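Peroxiredoxin (Mycobacterium tuberculosis, PDB 5EPF) reduces hydrogen peroxide and organic hydroperoxides to water and alcohols as a thiol-specific peroxidase, protecting the cell against oxidative stress. Local coordinates at residues F18-Q23 / L98-G103; L41-A46 / V74-D79. All coordinates share one frame; numbering follows the deposited sequence. Where two conformers were deposited one is given.

Contact 2 lies near the middle of the central sheet, where strands 39-43 and 72-77 run side by side, and contact 1 lies about 9 Å away, centre to centre, where residues 18-23 rest on the edge strand 97-99. Strand 97-99 also neighbours 72-77, with L98 N 2.8 Å from G75 O in a probable hydrogen bond. S99 OG lies 2.7 Å from D79 O, probably bonded to it, and the methyls L20 CD1 and I76 CD1 meet at 3.6 Å. Contact 2 borders the active site: the side chains of P45 and C52, the probable peroxide-reducing cysteine, are about 4 Å apart. Contact 1 stands away from that site.

Contact 1: residues F18-Q23 / L98-G103; sequences FELPDQ and LSDAQG
The carbonyl oxygen of P21 is met by two donors of very different strength from segment 98-103. S99 N donates a hydrogen bond to P21 O across 3.0 Å, almost in line with the carbonyl (C=O...N 175°), while L98 CA brings a C-H to the same oxygen at 3.4 Å, a weak C-H...O contact. Proline has no N-H to offer but keeps a full acceptor, which is what is used here.

L20 carries much of the apolar contact. With CG beside its backbone N (chi1 -72°), its two methyls reach along residues 99-100: CD2 lies 3.5 Å from S99 O, and CD1 rests 3.8 Å from D100 CB. The hydrogen bonds of the carboxylate go elsewhere, OD1 accepting from V105 N and OD2 from A106 N at the start of helix 104-109, whose N-terminus would favour the negative charge. A type I turn leads there, closed by G103 N bonding to D100 O, and the positive phi of G103 (72°) suits a glycine.

L98 fills the other end with branched, buried bulk. Its CD1 meets F18 CE1 tip to tip at 3.8 Å, in the plane of the ring and at its edge, and CD2 packs 3.9 Å from D22 CA. The carboxylate of D22 turns the other way, to a salt bridge with R28 and hydrogen bonds with T24 and T26, in the turn leading back to strand 27-29. The arrangement is that of the N-terminal beta hairpin, 19-21 with 27-29, laid against an edge of the thioredoxin fold in peroxiredoxins.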
loop_
_atom_site.group_PDB
_atom_site.type_symbol
_atom_site.label_atom_id
_atom_site.label_comp_id
_atom_site.label_asym_id
_atom_site.label_seq_id
_atom_site.Cartn_x
_atom_site.Cartn_y
_atom_site.Cartn_z
ATOM N N PHE A 18 -12.740 0.341 2.868
ATOM C CA PHE A 18 -12.371 -0.641 3.885
ATOM C C PHE A 18 -11.755 0.085 5.068
ATOM O O PHE A 18 -11.331 1.239 4.957
ATOM C CB PHE A 18 -11.394 -1.721 3.358
ATOM C CG PHE A 18 -10.025 -1.183 2.967
ATOM C CD1 PHE A 18 -9.041 -0.991 3.928
ATOM C CD2 PHE A 18 -9.720 -0.883 1.648
ATOM C CE1 PHE A 18 -7.781 -0.501 3.570
ATOM C CE2 PHE A 18 -8.462 -0.412 1.294
ATOM C CZ PHE A 18 -7.496 -0.215 2.250
ATOM N N GLU A 19 -11.638 -0.649 6.187
ATOM C CA GLU A 19 -11.020 -0.163 7.420
ATOM C C GLU A 19 -10.065 -1.213 7.958
ATOM O O GLU A 19 -10.388 -2.403 7.991
ATOM C CB GLU A 19 -12.063 0.124 8.515
ATOM C CG GLU A 19 -12.936 1.334 8.247
ATOM C CD GLU A 19 -13.859 1.640 9.415
ATOM O OE1 GLU A 19 -13.870 0.875 10.412
ATOM O OE2 GLU A 19 -14.574 2.658 9.340
ATOM N N LEU A 20 -8.889 -0.760 8.390
ATOM C CA LEU A 20 -7.891 -1.614 9.034
ATOM C C LEU A 20 -7.104 -0.770 10.022
ATOM O O LEU A 20 -6.969 0.440 9.821
ATOM C CB LEU A 20 -6.886 -2.180 8.017
ATOM C CG LEU A 20 -7.395 -3.264 7.071
ATOM C CD1 LEU A 20 -6.294 -3.615 6.097
ATOM C CD2 LEU A 20 -7.883 -4.501 7.810
ATOM N N PRO A 21 -6.517 -1.381 11.056
ATOM C CA PRO A 21 -5.669 -0.616 11.981
ATOM C C PRO A 21 -4.292 -0.299 11.406
ATOM O O PRO A 21 -3.686 -1.113 10.700
ATOM C CB PRO A 21 -5.532 -1.559 13.181
ATOM C CG PRO A 21 -5.638 -2.934 12.577
ATOM C CD PRO A 21 -6.647 -2.797 11.442
ATOM N N ASP A 22 -3.792 0.891 11.741
ATOM C CA ASP A 22 -2.430 1.286 11.405
ATOM C C ASP A 22 -1.459 0.766 12.468
ATOM O O ASP A 22 -1.831 -0.015 13.353
ATOM C CB ASP A 22 -2.332 2.798 11.156
ATOM C CG ASP A 22 -2.559 3.643 12.414
ATOM O OD1 ASP A 22 -2.506 3.103 13.558
ATOM O OD2 ASP A 22 -2.745 4.875 12.278
ATOM N N GLN A 23 -0.211 1.229 12.409
ATOM C CA GLN A 23 0.850 0.733 13.284
ATOM C C GLN A 23 0.668 1.153 14.740
ATOM O O GLN A 23 1.417 0.678 15.590
ATOM C CB GLN A 23 2.245 1.138 12.775
ATOM C CG GLN A 23 2.477 2.646 12.673
ATOM C CD GLN A 23 2.227 3.169 11.265
ATOM O OE1 GLN A 23 1.166 2.916 10.673
ATOM N NE2 GLN A 23 3.200 3.901 10.719
ATOM N N LEU A 98 -0.783 -0.541 7.326
ATOM C CA LEU A 98 -2.006 -1.191 7.769
ATOM C C LEU A 98 -1.778 -2.685 7.960
ATOM O O LEU A 98 -1.058 -3.331 7.181
ATOM C CB LEU A 98 -3.142 -0.970 6.767
ATOM C CG LEU A 98 -3.447 0.492 6.421
ATOM C CD1 LEU A 98 -4.631 0.536 5.466
ATOM C CD2 LEU A 98 -3.712 1.318 7.683
ATOM N N SER A 99 -2.407 -3.233 8.991
ATOM C CA SER A 99 -2.359 -4.665 9.270
ATOM C C SER A 99 -3.662 -5.290 8.790
ATOM O O SER A 99 -4.736 -4.965 9.313
ATOM C CB SER A 99 -2.173 -4.915 10.763
ATOM O OG SER A 99 -2.282 -6.296 11.070
ATOM N N ASP A 100 -3.547 -6.187 7.817
ATOM C CA ASP A 100 -4.663 -6.923 7.232
ATOM C C ASP A 100 -4.595 -8.348 7.777
ATOM O O ASP A 100 -4.264 -9.293 7.063
ATOM C CB ASP A 100 -4.492 -6.885 5.706
ATOM C CG ASP A 100 -5.659 -7.475 4.950
ATOM O OD1 ASP A 100 -6.822 -7.418 5.410
ATOM O OD2 ASP A 100 -5.410 -7.967 3.829
ATOM N N ALA A 101 -4.901 -8.503 9.074
ATOM C CA ALA A 101 -4.463 -9.695 9.804
ATOM C C ALA A 101 -5.152 -10.969 9.341
ATOM O O ALA A 101 -4.605 -12.056 9.551
ATOM C CB ALA A 101 -4.623 -9.503 11.318
ATOM N N GLN A 102 -6.329 -10.873 8.724
ATOM C CA GLN A 102 -6.997 -12.042 8.155
ATOM C C GLN A 102 -6.943 -12.072 6.631
ATOM O O GLN A 102 -7.543 -12.953 6.015
ATOM C CB GLN A 102 -8.454 -12.125 8.623
ATOM C CG GLN A 102 -8.630 -12.408 10.107
ATOM C CD GLN A 102 -8.407 -11.179 10.963
ATOM O OE1 GLN A 102 -8.944 -10.107 10.674
ATOM N NE2 GLN A 102 -7.612 -11.324 12.016
ATOM N N GLY A 103 -6.247 -11.135 6.000
ATOM C CA GLY A 103 -6.200 -11.110 4.550
ATOM C C GLY A 103 -7.483 -10.671 3.882
ATOM O O GLY A 103 -7.627 -10.862 2.674
#

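Contact 2: residues L41-A46 / V74-D79; sequences LFFYPA and VGISTD
F42 and its neighbours join V74-I76 through three backbone hydrogen bonds of a parallel pair: F42 N to V74 O (2.9 Å), I76 N to F42 O, and Y44 N to I76 O. The middle bond is the bent one, its donor tilted 34° from the carbonyl plane. The strand axes diverge by 29°, in keeping with the usual twist.

Aromatic faces take C-H groups on both sides of the sheet. The F42 ring, turned across the neighbouring strand with CG between N and the carbonyl carbon (chi1 69°), sets its face over G75 CA, 3.6 Å from the ring centroid. Glycine suits this place, since a CB would come tightly against both F42 CZ and Y44 CE2. Y44 takes S77 CB over its face; the small serine side chain fits this close approach, and the tyrosine OH is hydrogen-bonded to Q84 OE1. On the opposite face, I76 CG2 sits over the centre of the F43 ring, also 3.6 Å from its centroid, the two side chains running alongside each other.

Aliphatic packing completes that face: L41 CD1 lies 3.6 Å from I76 CG2 and 3.8 Å from V74 CG1.

Polar bonds order the loops beyond. S77 OG donates to D79 OD2 at 2.7 Å and accepts from D79 N, an ST turn; OD2 also receives A47 N. Two waters donate to P45 O, one accepting from T78 N, the other donating to D79 OD1 (2.9 Å).

The two strands belong to a beta-alpha-beta crossover through helices 50-61 and 63-68. Helix 50-61 covers F42 and carries C52, the probable peroxidatic cysteine, against Y44 and P45; helix 104-109 covers L41, F43 and I76, and strands 125-129 and 97-99 flank the pair.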
loop_
_atom_site.group_PDB
_atom_site.type_symbol
_atom_site.label_atom_id
_atom_site.label_comp_id
_atom_site.label_asym_id
_atom_site.label_seq_id
_atom_site.Cartn_x
_atom_site.Cartn_y
_atom_site.Cartn_z
ATOM N N LEU A 41 -1.475 2.506 -2.471
ATOM C CA LEU A 41 -1.658 1.420 -1.509
ATOM C C LEU A 41 -0.755 0.276 -1.955
ATOM O O LEU A 41 -1.007 -0.345 -2.992
ATOM C CB LEU A 41 -3.124 0.968 -1.486
ATOM C CG LEU A 41 -3.474 -0.117 -0.463
ATOM C CD1 LEU A 41 -3.289 0.401 0.974
ATOM C CD2 LEU A 41 -4.901 -0.619 -0.700
ATOM N N PHE A 42 0.324 0.032 -1.216
ATOM C CA PHE A 42 1.325 -0.934 -1.643
ATOM C C PHE A 42 1.296 -2.153 -0.730
ATOM O O PHE A 42 1.641 -2.059 0.456
ATOM C CB PHE A 42 2.720 -0.322 -1.857
ATOM C CG PHE A 42 3.466 0.160 -0.609
ATOM C CD1 PHE A 42 4.427 -0.650 -0.001
ATOM C CD2 PHE A 42 3.299 1.453 -0.124
ATOM C CE1 PHE A 42 5.155 -0.201 1.095
ATOM C CE2 PHE A 42 4.030 1.908 0.987
ATOM C CZ PHE A 42 4.963 1.081 1.571
ATOM N N PHE A 43 0.865 -3.289 -1.288
ATOM C CA PHE A 43 0.854 -4.564 -0.576
ATOM C C PHE A 43 2.251 -5.170 -0.665
ATOM O O PHE A 43 2.807 -5.330 -1.761
ATOM C CB PHE A 43 -0.113 -5.535 -1.252
ATOM C CG PHE A 43 -1.564 -5.286 -0.968
ATOM C CD1 PHE A 43 -2.223 -5.958 0.053
ATOM C CD2 PHE A 43 -2.288 -4.413 -1.768
ATOM C CE1 PHE A 43 -3.587 -5.728 0.291
ATOM C CE2 PHE A 43 -3.637 -4.192 -1.564
ATOM C CZ PHE A 43 -4.291 -4.851 -0.527
ATOM N N TYR A 44 2.793 -5.560 0.481
ATOM C CA TYR A 44 4.089 -6.225 0.499
ATOM C C TYR A 44 3.994 -7.530 1.276
ATOM O O TYR A 44 3.212 -7.636 2.227
ATOM C CB TYR A 44 5.201 -5.332 1.080
ATOM C CG TYR A 44 4.914 -4.748 2.456
ATOM C CD1 TYR A 44 5.192 -5.466 3.620
ATOM C CD2 TYR A 44 4.396 -3.456 2.587
ATOM C CE1 TYR A 44 4.947 -4.910 4.882
ATOM C CE2 TYR A 44 4.145 -2.911 3.827
ATOM C CZ TYR A 44 4.430 -3.633 4.965
ATOM O OH TYR A 44 4.184 -3.060 6.182
ATOM N N PRO A 45 4.772 -8.547 0.886
ATOM C CA PRO A 45 4.596 -9.866 1.536
ATOM C C PRO A 45 4.909 -9.881 3.023
ATOM O O PRO A 45 4.166 -10.485 3.804
ATOM C CB PRO A 45 5.513 -10.806 0.725
ATOM C CG PRO A 45 5.821 -10.098 -0.542
ATOM C CD PRO A 45 5.570 -8.630 -0.354
ATOM N N ALA A 46 6.007 -9.256 3.433
ATOM C CA ALA A 46 6.511 -9.477 4.783
ATOM C C ALA A 46 7.338 -8.278 5.217
ATOM O O ALA A 46 8.414 -8.019 4.664
ATOM C CB ALA A 46 7.342 -10.760 4.855
ATOM N N VAL A 74 0.504 4.441 1.519
ATOM C CA VAL A 74 -0.002 3.573 2.582
ATOM C C VAL A 74 0.495 2.159 2.302
ATOM O O VAL A 74 0.164 1.575 1.262
ATOM C CB VAL A 74 -1.538 3.564 2.673
ATOM C CG1 VAL A 74 -2.020 2.585 3.752
ATOM C CG2 VAL A 74 -2.084 4.973 2.944
ATOM N N GLY A 75 1.302 1.590 3.224
ATOM C CA GLY A 75 1.707 0.199 3.093
ATOM C C GLY A 75 0.686 -0.720 3.728
ATOM O O GLY A 75 -0.048 -0.309 4.626
ATOM N N ILE A 76 0.650 -1.974 3.283
ATOM C CA ILE A 76 -0.311 -2.936 3.813
ATOM C C ILE A 76 0.252 -4.339 3.654
ATOM O O ILE A 76 0.852 -4.679 2.624
ATOM C CB ILE A 76 -1.702 -2.761 3.150
ATOM C CG1 ILE A 76 -2.729 -3.778 3.669
ATOM C CG2 ILE A 76 -1.598 -2.765 1.621
ATOM C CD1 ILE A 76 -4.153 -3.486 3.204
ATOM N N SER A 77 0.076 -5.152 4.691
ATOM C CA SER A 77 0.433 -6.566 4.610
ATOM C C SER A 77 -0.399 -7.317 5.644
ATOM O O SER A 77 -1.146 -6.713 6.418
ATOM C CB SER A 77 1.927 -6.792 4.877
ATOM O OG SER A 77 2.170 -6.602 6.267
ATOM N N THR A 78 -0.228 -8.640 5.690
ATOM C CA THR A 78 -0.879 -9.430 6.727
ATOM C C THR A 78 -0.106 -9.449 8.040
ATOM O O THR A 78 -0.528 -10.141 8.967
ATOM C CB THR A 78 -1.113 -10.867 6.249
ATOM O OG1 THR A 78 0.145 -11.463 5.905
ATOM C CG2 THR A 78 -2.066 -10.897 5.061
ATOM N N ASP A 79 1.009 -8.730 8.146
ATOM C CA ASP A 79 1.768 -8.741 9.391
ATOM C C ASP A 79 0.959 -8.105 10.528
ATOM O O ASP A 79 0.178 -7.178 10.301
ATOM C CB ASP A 79 3.059 -7.960 9.204
ATOM C CG ASP A 79 3.988 -8.628 8.220
ATOM O OD1 ASP A 79 4.434 -9.755 8.511
ATOM O OD2 ASP A 79 4.272 -8.052 7.153
HETATM O O HOH W 1 1.340 -10.358 3.761
HETATM O O HOH W 2 4.069 -11.658 6.321
#